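Local coordinates for cystathionine beta-lyase family protein, YNBB B.subtilis ortholog (Clostridium acetobutylicum, PDB 3HVY) that probably acts as a pyridoxal-phosphate-dependent carbon-sulfur lyase of the cystathionine beta-lyase kind and may take part in aluminium resistance, at residues Glu32-Tyr37 against Asn327-Asp332; Gln54-Ser59 against Leu79-Ala84; Leu130-Ile133 against Ser139-Val142; Ser205-Asn210 against Gly234-Ala239; Ala380-Phe383 against Ile389-Ser392. One frame throughout, in Å; residues are numbered along the deposited sequence.

Interaction 1: Glu32-Tyr37 against Asn327-Asp332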
# COMPACT_ATOMS: atom_id res chain seq x y z
N GLU D 32 -12.82 -30.30 26.22
CA GLU D 32 -14.01 -29.45 26.13
C GLU D 32 -14.21 -28.50 27.32
O GLU D 32 -14.56 -27.35 27.12
CB GLU D 32 -15.26 -30.27 25.89
CG GLU D 32 -16.46 -29.46 25.34
N LYS D 33 -13.99 -28.96 28.54
CA LYS D 33 -14.12 -28.06 29.70
C LYS D 33 -13.06 -26.95 29.69
O LYS D 33 -13.35 -25.81 30.07
CB LYS D 33 -14.08 -28.85 31.04
N GLU D 34 -11.83 -27.29 29.29
CA GLU D 34 -10.80 -26.28 29.17
C GLU D 34 -11.23 -25.20 28.14
O GLU D 34 -11.05 -24.02 28.36
CB GLU D 34 -9.48 -26.89 28.70
CG GLU D 34 -8.92 -27.97 29.55
CD GLU D 34 -8.92 -27.62 31.01
OE1 GLU D 34 -8.35 -26.57 31.38
OE2 GLU D 34 -9.46 -28.43 31.78
N PHE D 35 -11.72 -25.62 26.98
CA PHE D 35 -12.13 -24.70 25.94
C PHE D 35 -13.21 -23.71 26.44
O PHE D 35 -13.20 -22.51 26.11
CB PHE D 35 -12.64 -25.47 24.71
CG PHE D 35 -11.54 -26.00 23.80
CD1 PHE D 35 -10.23 -26.14 24.24
CD2 PHE D 35 -11.86 -26.46 22.53
CE1 PHE D 35 -9.23 -26.70 23.41
CE2 PHE D 35 -10.89 -26.96 21.69
CZ PHE D 35 -9.58 -27.07 22.10
N LYS D 36 -14.15 -24.20 27.24
CA LYS D 36 -15.21 -23.33 27.78
C LYS D 36 -14.63 -22.29 28.72
O LYS D 36 -15.09 -21.13 28.79
CB LYS D 36 -16.31 -24.16 28.49
CG LYS D 36 -17.18 -24.95 27.49
CD LYS D 36 -18.33 -25.76 28.13
N TYR D 37 -13.61 -22.69 29.45
CA TYR D 37 -12.93 -21.77 30.33
C TYR D 37 -12.28 -20.65 29.51
O TYR D 37 -12.35 -19.48 29.88
CB TYR D 37 -11.91 -22.56 31.14
CG TYR D 37 -10.94 -21.72 31.93
CD1 TYR D 37 -9.75 -21.30 31.37
CD2 TYR D 37 -11.20 -21.39 33.27
CE1 TYR D 37 -8.87 -20.56 32.09
CE2 TYR D 37 -10.33 -20.66 34.00
CZ TYR D 37 -9.16 -20.24 33.40
OH TYR D 37 -8.26 -19.51 34.10
N ASN D 327 -4.55 -29.36 30.87
CA ASN D 327 -5.33 -28.70 31.88
C ASN D 327 -4.56 -27.76 32.74
O ASN D 327 -5.10 -27.33 33.72
CB ASN D 327 -6.16 -29.69 32.69
CG ASN D 327 -5.31 -30.56 33.58
OD1 ASN D 327 -4.10 -30.62 33.43
ND2 ASN D 327 -5.94 -31.23 34.51
N ASP D 328 -3.29 -27.47 32.40
CA ASP D 328 -2.57 -26.34 32.98
C ASP D 328 -3.06 -25.10 32.29
O ASP D 328 -2.93 -24.98 31.07
CB ASP D 328 -1.06 -26.42 32.70
CG ASP D 328 -0.38 -27.50 33.50
OD1 ASP D 328 -0.80 -27.76 34.65
OD2 ASP D 328 0.60 -28.07 33.00
N LYS D 329 -3.64 -24.18 33.04
CA LYS D 329 -4.18 -22.96 32.45
C LYS D 329 -3.01 -22.09 31.90
O LYS D 329 -1.99 -21.89 32.53
CB LYS D 329 -5.08 -22.18 33.43
CG LYS D 329 -6.35 -23.01 33.92
CD LYS D 329 -7.27 -23.50 32.77
CE LYS D 329 -8.63 -24.05 33.24
NZ LYS D 329 -8.58 -25.42 33.80
N ARG D 330 -3.19 -21.65 30.67
CA ARG D 330 -2.15 -21.01 29.91
C ARG D 330 -1.95 -19.52 30.15
O ARG D 330 -2.85 -18.78 30.59
CB ARG D 330 -2.43 -21.25 28.42
CG ARG D 330 -2.67 -22.71 28.03
CD ARG D 330 -1.59 -23.57 28.54
NE ARG D 330 -1.76 -25.03 28.38
CZ ARG D 330 -1.29 -25.71 27.34
NH1 ARG D 330 -0.72 -25.09 26.34
NH2 ARG D 330 -1.39 -27.03 27.29
N THR D 331 -0.71 -19.11 29.88
CA THR D 331 -0.36 -17.72 29.91
C THR D 331 0.18 -17.23 28.59
O THR D 331 0.23 -16.00 28.35
CB THR D 331 0.65 -17.44 31.04
OG1 THR D 331 0.63 -16.05 31.32
CG2 THR D 331 2.07 -17.86 30.67
N ASP D 332 0.63 -18.18 27.73
CA ASP D 332 1.03 -17.87 26.38
C ASP D 332 0.49 -18.94 25.41
O ASP D 332 -0.24 -19.83 25.82
CB ASP D 332 2.53 -17.66 26.27
CG ASP D 332 3.31 -18.91 26.52
OD1 ASP D 332 2.73 -19.98 26.29
OD2 ASP D 332 4.48 -18.85 26.91

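Interaction 2: Gln54-Ser59 against Leu79-Ala84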
# COMPACT_ATOMS: atom_id res chain seq x y z
N GLN D 54 -14.14 2.39 21.59
CA GLN D 54 -15.27 3.32 21.76
C GLN D 54 -14.90 4.48 22.64
O GLN D 54 -15.28 5.59 22.34
CB GLN D 54 -16.46 2.54 22.32
CG GLN D 54 -16.87 1.39 21.37
CD GLN D 54 -18.20 0.80 21.77
OE1 GLN D 54 -18.53 0.80 22.96
NE2 GLN D 54 -18.95 0.30 20.80
N GLU D 55 -14.05 4.26 23.66
CA GLU D 55 -13.62 5.38 24.49
C GLU D 55 -12.66 6.32 23.75
O GLU D 55 -12.64 7.49 24.03
CB GLU D 55 -13.06 4.89 25.82
CG GLU D 55 -14.19 4.24 26.70
CD GLU D 55 -13.71 3.41 27.90
OE1 GLU D 55 -12.48 3.32 28.16
OE2 GLU D 55 -14.59 2.84 28.58
N GLU D 56 -11.95 5.83 22.76
CA GLU D 56 -11.11 6.69 21.96
C GLU D 56 -11.84 7.23 20.72
O GLU D 56 -11.27 7.95 19.92
CB GLU D 56 -9.80 5.97 21.59
CG GLU D 56 -8.75 6.78 20.78
CD GLU D 56 -8.23 8.04 21.49
OE1 GLU D 56 -8.32 8.11 22.75
OE2 GLU D 56 -7.69 8.94 20.78
N ARG D 57 -13.13 6.93 20.59
CA ARG D 57 -13.92 7.35 19.45
C ARG D 57 -13.26 7.04 18.09
O ARG D 57 -13.17 7.88 17.19
CB ARG D 57 -14.30 8.82 19.57
CG ARG D 57 -15.09 9.16 20.80
CD ARG D 57 -15.43 10.64 20.84
NE ARG D 57 -16.74 10.79 21.46
CZ ARG D 57 -17.87 11.16 20.84
NH1 ARG D 57 -17.89 11.51 19.55
NH2 ARG D 57 -18.99 11.23 21.55
N ILE D 58 -12.82 5.81 17.92
CA ILE D 58 -12.23 5.42 16.68
C ILE D 58 -13.25 5.57 15.57
O ILE D 58 -14.42 5.22 15.75
CB ILE D 58 -11.61 4.01 16.79
CG1 ILE D 58 -10.49 4.03 17.84
CG2 ILE D 58 -11.13 3.52 15.44
CD1 ILE D 58 -9.36 5.06 17.61
N SER D 59 -12.81 6.16 14.45
CA SER D 59 -13.62 6.32 13.26
C SER D 59 -12.80 6.05 12.01
O SER D 59 -11.56 5.82 12.07
CB SER D 59 -14.20 7.73 13.18
OG SER D 59 -13.14 8.61 13.06
N LEU D 79 -4.09 5.03 18.16
CA LEU D 79 -3.83 3.58 18.43
C LEU D 79 -3.01 3.47 19.69
O LEU D 79 -3.26 2.61 20.52
CB LEU D 79 -3.18 2.85 17.29
CG LEU D 79 -3.00 1.32 17.45
CD1 LEU D 79 -4.35 0.65 17.61
CD2 LEU D 79 -2.30 0.78 16.23
N ASP D 80 -2.00 4.30 19.83
CA ASP D 80 -1.28 4.35 21.12
C ASP D 80 -2.22 4.54 22.32
O ASP D 80 -2.04 3.90 23.35
CB ASP D 80 -0.28 5.49 21.12
CG ASP D 80 0.87 5.28 20.14
OD1 ASP D 80 1.01 4.18 19.58
OD2 ASP D 80 1.64 6.26 19.88
N ARG D 81 -3.21 5.45 22.22
CA ARG D 81 -4.13 5.65 23.34
C ARG D 81 -5.00 4.41 23.58
O ARG D 81 -5.26 4.03 24.72
CB ARG D 81 -4.99 6.87 23.12
CG ARG D 81 -4.20 8.15 23.30
CD ARG D 81 -5.10 9.38 23.35
NE ARG D 81 -5.54 9.76 22.01
CZ ARG D 81 -4.81 10.50 21.15
NH1 ARG D 81 -3.64 11.03 21.49
NH2 ARG D 81 -5.29 10.77 19.96
N VAL D 82 -5.41 3.74 22.50
CA VAL D 82 -6.23 2.52 22.64
C VAL D 82 -5.43 1.41 23.38
O VAL D 82 -5.94 0.80 24.32
CB VAL D 82 -6.77 2.04 21.25
CG1 VAL D 82 -7.35 0.63 21.33
CG2 VAL D 82 -7.84 3.09 20.72
N TYR D 83 -4.18 1.18 22.97
CA TYR D 83 -3.36 0.20 23.62
C TYR D 83 -3.12 0.58 25.10
O TYR D 83 -3.17 -0.29 25.97
CB TYR D 83 -2.01 0.07 22.95
CG TYR D 83 -1.85 -0.98 21.87
CD1 TYR D 83 -2.60 -0.97 20.72
CD2 TYR D 83 -0.81 -1.93 21.97
CE1 TYR D 83 -2.34 -1.93 19.68
CE2 TYR D 83 -0.57 -2.85 20.97
CZ TYR D 83 -1.36 -2.88 19.85
OH TYR D 83 -1.09 -3.83 18.85
N ALA D 84 -2.80 1.84 25.37
CA ALA D 84 -2.58 2.28 26.78
C ALA D 84 -3.85 1.96 27.64
O ALA D 84 -3.78 1.47 28.79
CB ALA D 84 -2.26 3.76 26.83

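Interaction 3: Leu130-Ile133 against Ser139-Val142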
# COMPACT_ATOMS: atom_id res chain seq x y z
N LEU D 130 18.28 -11.95 22.67
CA LEU D 130 18.67 -10.84 23.55
C LEU D 130 20.10 -10.82 23.92
O LEU D 130 20.55 -9.89 24.55
CB LEU D 130 17.93 -10.90 24.88
CG LEU D 130 16.52 -10.40 24.93
CD1 LEU D 130 16.33 -9.97 26.38
CD2 LEU D 130 16.35 -9.25 23.98
N HIS D 131 20.84 -11.86 23.57
CA HIS D 131 22.19 -11.99 24.06
C HIS D 131 23.10 -10.91 23.56
O HIS D 131 23.96 -10.42 24.30
CB HIS D 131 22.70 -13.39 23.78
CG HIS D 131 21.97 -14.45 24.56
ND1 HIS D 131 22.51 -15.68 24.85
CD2 HIS D 131 20.74 -14.44 25.15
CE1 HIS D 131 21.64 -16.40 25.54
NE2 HIS D 131 20.57 -15.66 25.76
N ASP D 132 22.90 -10.49 22.32
CA ASP D 132 23.69 -9.37 21.77
C ASP D 132 23.25 -8.01 22.30
O ASP D 132 24.09 -7.11 22.43
CB ASP D 132 23.68 -9.38 20.24
CG ASP D 132 24.66 -10.44 19.64
OD1 ASP D 132 25.63 -10.87 20.31
OD2 ASP D 132 24.47 -10.80 18.47
N ILE D 133 21.94 -7.85 22.59
CA ILE D 133 21.42 -6.62 23.26
C ILE D 133 22.16 -6.39 24.60
O ILE D 133 22.71 -5.33 24.84
CB ILE D 133 19.90 -6.64 23.45
CG1 ILE D 133 19.23 -6.38 22.10
CG2 ILE D 133 19.40 -5.56 24.50
CD1 ILE D 133 17.78 -6.78 22.00
N SER D 139 33.89 -10.62 22.46
CA SER D 139 34.70 -10.65 21.24
C SER D 139 33.98 -9.96 20.06
O SER D 139 34.57 -9.78 19.01
CB SER D 139 35.03 -12.09 20.83
OG SER D 139 33.92 -12.74 20.19
N LYS D 140 32.71 -9.63 20.24
CA LYS D 140 31.91 -8.97 19.21
C LYS D 140 31.67 -7.50 19.56
O LYS D 140 31.47 -7.14 20.72
CB LYS D 140 30.53 -9.65 19.09
CG LYS D 140 30.57 -11.13 18.75
CD LYS D 140 29.21 -11.79 18.92
CE LYS D 140 28.24 -11.42 17.81
NZ LYS D 140 26.93 -12.14 17.91
N LYS D 141 31.70 -6.65 18.54
CA LYS D 141 31.39 -5.25 18.71
C LYS D 141 30.08 -5.09 18.02
O LYS D 141 30.01 -5.08 16.80
CB LYS D 141 32.47 -4.40 18.09
CG LYS D 141 32.23 -2.91 18.20
CD LYS D 141 33.45 -2.16 17.72
CE LYS D 141 33.27 -0.70 17.99
NZ LYS D 141 34.48 0.09 17.59
N VAL D 142 29.01 -5.04 18.81
CA VAL D 142 27.68 -4.95 18.28
C VAL D 142 26.84 -3.82 18.89
O VAL D 142 25.65 -3.75 18.61
CB VAL D 142 26.92 -6.29 18.42
CG1 VAL D 142 27.58 -7.40 17.60
CG2 VAL D 142 26.82 -6.67 19.91

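Interaction 4: Ser205-Asn210 against Gly234-Ala239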
# COMPACT_ATOMS: atom_id res chain seq x y z
N SER D 205 6.78 -8.92 45.82
CA SER D 205 8.00 -9.12 46.60
C SER D 205 9.05 -8.07 46.34
O SER D 205 9.74 -7.64 47.26
CB SER D 205 8.66 -10.47 46.32
OG SER D 205 7.87 -11.51 46.82
N ILE D 206 9.24 -7.71 45.07
CA ILE D 206 10.19 -6.66 44.73
C ILE D 206 9.77 -5.37 45.47
O ILE D 206 10.62 -4.70 46.05
CB ILE D 206 10.29 -6.44 43.21
CG1 ILE D 206 11.02 -7.62 42.56
CG2 ILE D 206 11.02 -5.09 42.82
CD1 ILE D 206 10.76 -7.73 41.07
N ARG D 207 8.47 -5.06 45.45
CA ARG D 207 8.02 -3.82 46.04
C ARG D 207 8.09 -3.78 47.57
O ARG D 207 7.91 -2.72 48.15
CB ARG D 207 6.63 -3.47 45.56
CG ARG D 207 6.54 -3.23 44.06
CD ARG D 207 7.64 -2.32 43.54
NE ARG D 207 7.48 -1.98 42.12
CZ ARG D 207 8.44 -1.51 41.33
NH1 ARG D 207 9.67 -1.32 41.77
NH2 ARG D 207 8.18 -1.24 40.08
N GLU D 208 8.42 -4.90 48.20
CA GLU D 208 8.67 -4.92 49.64
C GLU D 208 10.00 -4.23 49.97
O GLU D 208 10.21 -3.79 51.09
CB GLU D 208 8.67 -6.36 50.17
CG GLU D 208 7.28 -7.00 50.20
CD GLU D 208 7.29 -8.49 50.54
OE1 GLU D 208 8.36 -9.14 50.49
OE2 GLU D 208 6.19 -9.01 50.84
N VAL D 209 10.91 -4.17 49.01
CA VAL D 209 12.22 -3.61 49.25
C VAL D 209 12.50 -2.35 48.44
O VAL D 209 13.30 -1.54 48.83
CB VAL D 209 13.31 -4.64 48.91
CG1 VAL D 209 14.76 -4.07 49.11
CG2 VAL D 209 13.13 -5.85 49.77
N ASN D 210 11.86 -2.19 47.29
CA ASN D 210 12.23 -1.14 46.37
C ASN D 210 11.09 -0.82 45.43
O ASN D 210 10.77 -1.61 44.55
CB ASN D 210 13.47 -1.59 45.56
CG ASN D 210 14.02 -0.51 44.64
OD1 ASN D 210 13.29 0.34 44.13
ND2 ASN D 210 15.32 -0.56 44.39
N GLY D 234 1.56 -4.57 38.23
CA GLY D 234 2.74 -3.80 38.66
C GLY D 234 3.89 -3.63 37.69
O GLY D 234 4.91 -3.06 38.07
N ALA D 235 3.79 -4.15 36.48
CA ALA D 235 4.84 -3.95 35.53
C ALA D 235 4.88 -2.46 35.19
O ALA D 235 3.82 -1.84 34.97
CB ALA D 235 4.59 -4.81 34.23
N ASP D 236 6.09 -1.89 35.11
CA ASP D 236 6.29 -0.49 34.71
C ASP D 236 6.34 -0.28 33.20
O ASP D 236 6.03 0.78 32.71
CB ASP D 236 7.59 0.03 35.29
CG ASP D 236 7.54 0.14 36.81
OD1 ASP D 236 6.57 0.72 37.31
OD2 ASP D 236 8.47 -0.36 37.48
N ILE D 237 6.75 -1.30 32.48
CA ILE D 237 6.89 -1.24 31.08
C ILE D 237 6.92 -2.66 30.52
O ILE D 237 7.46 -3.59 31.13
CB ILE D 237 8.14 -0.39 30.67
CG1 ILE D 237 8.23 -0.24 29.15
CG2 ILE D 237 9.43 -0.89 31.33
CD1 ILE D 237 9.36 0.75 28.66
N ILE D 238 6.25 -2.81 29.38
CA ILE D 238 6.18 -4.09 28.67
C ILE D 238 6.47 -3.85 27.19
O ILE D 238 6.41 -2.71 26.73
CB ILE D 238 4.82 -4.80 28.86
CG1 ILE D 238 3.68 -4.03 28.17
CG2 ILE D 238 4.50 -5.01 30.34
CD1 ILE D 238 2.34 -4.79 28.21
N ALA D 239 6.79 -4.92 26.46
CA ALA D 239 7.08 -4.85 25.03
C ALA D 239 6.68 -6.14 24.39
O ALA D 239 6.68 -7.22 25.04
CB ALA D 239 8.57 -4.57 24.74
O HOH W 1 5.12 -1.86 40.45

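Interaction 5: Ala380-Phe383 against Ile389-Ser392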
# COMPACT_ATOMS: atom_id res chain seq x y z
N ALA D 380 7.37 -22.82 8.96
CA ALA D 380 7.03 -21.38 8.89
C ALA D 380 6.22 -20.98 7.62
O ALA D 380 6.49 -19.96 6.98
CB ALA D 380 8.36 -20.52 9.02
N GLY D 381 5.22 -21.78 7.30
CA GLY D 381 4.37 -21.58 6.11
C GLY D 381 3.22 -20.66 6.40
O GLY D 381 2.08 -21.09 6.56
N THR D 382 3.51 -19.36 6.40
CA THR D 382 2.58 -18.35 6.91
C THR D 382 2.38 -17.19 5.90
O THR D 382 3.13 -17.02 4.97
CB THR D 382 3.15 -17.85 8.27
OG1 THR D 382 4.46 -17.33 8.08
CG2 THR D 382 3.33 -19.01 9.29
N PHE D 383 1.30 -16.43 6.05
CA PHE D 383 0.99 -15.33 5.17
C PHE D 383 1.90 -14.16 5.44
O PHE D 383 2.27 -13.42 4.49
CB PHE D 383 -0.49 -14.90 5.35
CG PHE D 383 -1.45 -15.95 4.94
CD1 PHE D 383 -1.72 -16.16 3.60
CD2 PHE D 383 -2.06 -16.77 5.89
CE1 PHE D 383 -2.61 -17.15 3.24
CE2 PHE D 383 -2.94 -17.73 5.52
CZ PHE D 383 -3.21 -17.93 4.20
N ILE D 389 1.71 -16.07 15.40
CA ILE D 389 0.34 -16.32 15.75
C ILE D 389 -0.26 -17.28 14.68
O ILE D 389 -1.36 -17.84 14.86
CB ILE D 389 -0.43 -14.99 15.88
CG1 ILE D 389 -1.83 -15.17 16.47
CG2 ILE D 389 -0.47 -14.26 14.52
CD1 ILE D 389 -1.88 -15.88 17.83
N GLU D 390 0.41 -17.43 13.56
CA GLU D 390 0.02 -18.41 12.55
C GLU D 390 0.67 -19.72 12.90
O GLU D 390 1.78 -19.73 13.47
CB GLU D 390 0.45 -18.01 11.15
CG GLU D 390 -0.00 -16.68 10.70
CD GLU D 390 0.24 -16.39 9.22
OE1 GLU D 390 -0.02 -17.29 8.34
OE2 GLU D 390 0.65 -15.22 8.93
N LEU D 391 0.05 -20.82 12.49
CA LEU D 391 0.52 -22.15 12.80
C LEU D 391 1.97 -22.30 12.36
O LEU D 391 2.32 -22.13 11.17
CB LEU D 391 -0.34 -23.25 12.16
CG LEU D 391 0.02 -24.68 12.57
CD1 LEU D 391 -0.21 -24.92 14.08
CD2 LEU D 391 -0.69 -25.72 11.73
N SER D 392 2.80 -22.61 13.32
CA SER D 392 4.25 -22.77 13.08
C SER D 392 4.89 -23.63 14.17
O SER D 392 4.25 -23.95 15.16
CB SER D 392 4.87 -21.38 13.07
OG SER D 392 4.44 -20.61 14.22
O HOH W 2 3.97 -23.44 9.35
O HOH W 3 0.62 -21.60 8.85

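Interaction 1: Glu32-Tyr37 against Asn327-Asp332
One face of the Y37 ring carries the aliphatic end of K329: CE sits over the middle of the ring, 3.4 Å from its centroid, while K329 CD lies 3.4 Å from Y37 CE1. This is a CH-pi contact running on into a cation-pi pair, since K329 NZ stands 4.8 Å from the Y37 centroid and only 10° off the ring normal. The other flat group, the E34 carboxylate, meets the lysine through OE1 and N327 through OE2, which rests 3.6 Å from N327 CB. In fold terms the contact joins the long helix 18-55 to the loop between strands 321-323 and 334-338 of the C-terminal antiparallel sheet of this PLP-dependent transferase fold. E34 and Y37 lie three residues apart on the helix and take the lysine between them. K329 bends at chi2 (-57°) and again at chi4, which carries CE over the ring and turns NZ toward the glutamate. Nearby, Y38 OH takes a hydrogen bond from R330 N, a second tie between helix and loop. In the salt bridge, K329 NZ lies 2.7 Å from E34 OE1 and uses the syn lone pair of that oxygen.

Interaction 2: Gln54-Ser59 against Leu79-Ala84
On helix 74-87, R81 grips E56 by the edge of its guanidinium group. Its NE-H points at E56 OE2, 2.6 Å away and nearly straight at 163°, with the oxygen almost in the guanidinium plane. R81 NH2 adds a weak bond to the same oxygen at 3.1 Å, so OE2 takes both donors of this salt bridge. The fit is not that of two coplanar groups, because the carboxylate is turned 43° from the guanidinium and NE meets OE2 from above the carboxylate plane. A bend at chi3 (-78°) turns NE toward the carboxylate; nearer the backbone, R81 CB lies 3.6 Å from E56 OE1. S78 OG, one turn back, also bonds to E56 OE2. The glutamate comes just after helix 18-55, where the chain turns off through a Schellman motif: R57 has positive phi, and its N bonds back to Q54 O. Next along the second helix, V82 turns CG2 to the stem of E56, 3.6 Å from CB, and meets I58 CD1 tip to tip at 4.0 Å. V82 also touches A52 of helix 18-55 and L294 of helix 287-317, while I58 packs on Y291. Q54 reaches the second subunit, where its OE1 hydrogen-bonds to Y14 OH of that chain.

Interaction 3: Leu130-Ile133 against Ser139-Val142
D132 presents its carboxylate to the end of K140, and the two side chains meet at about a right angle. K140 NZ sits before both oxygens, 2.9 Å from D132 OD2 and 3.0 Å from D132 OD1. The first of these bonds uses the syn lone pair of OD2; the second is weak, and together they make a forked salt bridge. The lysine gets there by a single bend: its chain is stretched at chi2 and chi4 but folded at chi3 (74°), which turns CE and NZ across to the aspartate. K140 CE follows at 3.7 Å from D132 OD1, so the methylene as well as the ammonium borders the carboxylate. Under this polar pair lies an apolar one. V142 CG2 rests 3.7 Å from D132 O and 4.2 Å from D132 CB, packing against the backbone and the root of the aspartate. The methyl is the branch of V142 set between its own N and carbonyl carbon, and the whole valine is buried, whereas K140 is exposed. The contact closes a short connection in the large PLP-binding part of the fold. It binds the short helix 131-134 to the loop that leads on to strand 151-154, an outermost strand, within this chain, of the mixed sheet. I133 packs inward on helix 101-111, while P274 of the third subunit packs on V142 and G275 of that subunit on D132.

Interaction 4: Ser205-Asn210 against Gly234-Ala239
R207, on helix 196-207, reaches across to D236. Its CB points toward segment 234-239, and a bend at chi2 brings the rest of the chain round; beyond CD it is the nitrogens that make the bonds. R207 NE donates to a water 2.9 Å away, which in turn donates a hydrogen bond to G234 O at 2.7 Å. NH1 turns back to its own segment and donates to N210 O at 3.0 Å, close to straight (164°), with the oxygen almost in the guanidinium plane; it also bonds to V213 O. At the tip, NH2 lies 2.8 Å from D236 OD2 in a salt bridge whose hydrogen bond is weak, the N-H angle being only 120°. The carboxylate is turned 47° from the guanidinium. With polar partners at NE, NH1 and NH2, the flat group is held against rotation. D236 is buried, and V215 N also donates to its OD2, which probably helps to stabilise the buried carboxylate. G234 takes positive phi and offers its carbonyl to the water. The contact thus ties helix 196-207 to the residues leading into strand 237-241 in the mixed sheet, with V215 of the adjacent parallel strand 214-218 lying beside both R207 and D236.

Interaction 5: Ala380-Phe383 against Ile389-Ser392
The chain makes an inverse gamma turn centred on G381, with a weak bond from T382 N to A380 O, and T382 and E390 then come closest, their CA atoms 6.2 Å apart. Across the gap E390 stretches out beyond CG and gives its carboxylate to the backbone of the other arm. F383 N donates to E390 OE1 at 2.8 Å and nearly straight (163°), meeting the oxygen on its syn side, 18° out of the carboxylate plane. E390 OE2 takes a further bond from V384 N, so two successive backbone amides hold the buried carboxylate and fix its rotation. OE1 also lies 3.2 Å from F383 CD2, and the ring and carboxylate planes are 23° apart. T382 packs along the glutamate from carboxylate to stem: its CB is 3.2 Å from E390 OE1, and its CG2, anti to the carbonyl carbon, rests 3.6 Å from E390 CB. The hydroxyl of T382 turns elsewhere and bonds to V384 O. Two waters complete the join. One accepts from G381 N and donates to L391 O, and the other donates to both G381 O and L391 O, which brings two water hydrogens to the leucine carbonyl. The first arm follows strand 376-379 of the C-terminal sheet, and the second runs into its antiparallel neighbour, strand 392-396, at S392. F383 packs on P357 and V358 of its own chain and on F63 of the second subunit, while I389 lies against V300 and A304 of helix 287-317.

From the N terminus, helix 18-55 enters two contacts. Interaction 1 joins its middle to a loop of the C-terminal sheet almost 300 residues later, closing a long loop that holds interactions 2, 3 and 4. Interaction 2, at the end of the same helix, closes a short loop onto helix 74-87. Interaction 3 closes a tighter one between helix 131-134 and the following connection, and interaction 4 links helix 196-207 to the lead-in of strand 237-241 of the mixed sheet. These three follow in series. Interaction 5 opens after interaction 1 has closed, and closes a short loop between strands 376-379 and 392-396. No two touch; interactions 2 and 4 approach nearest, about 7 Å between nearest atoms.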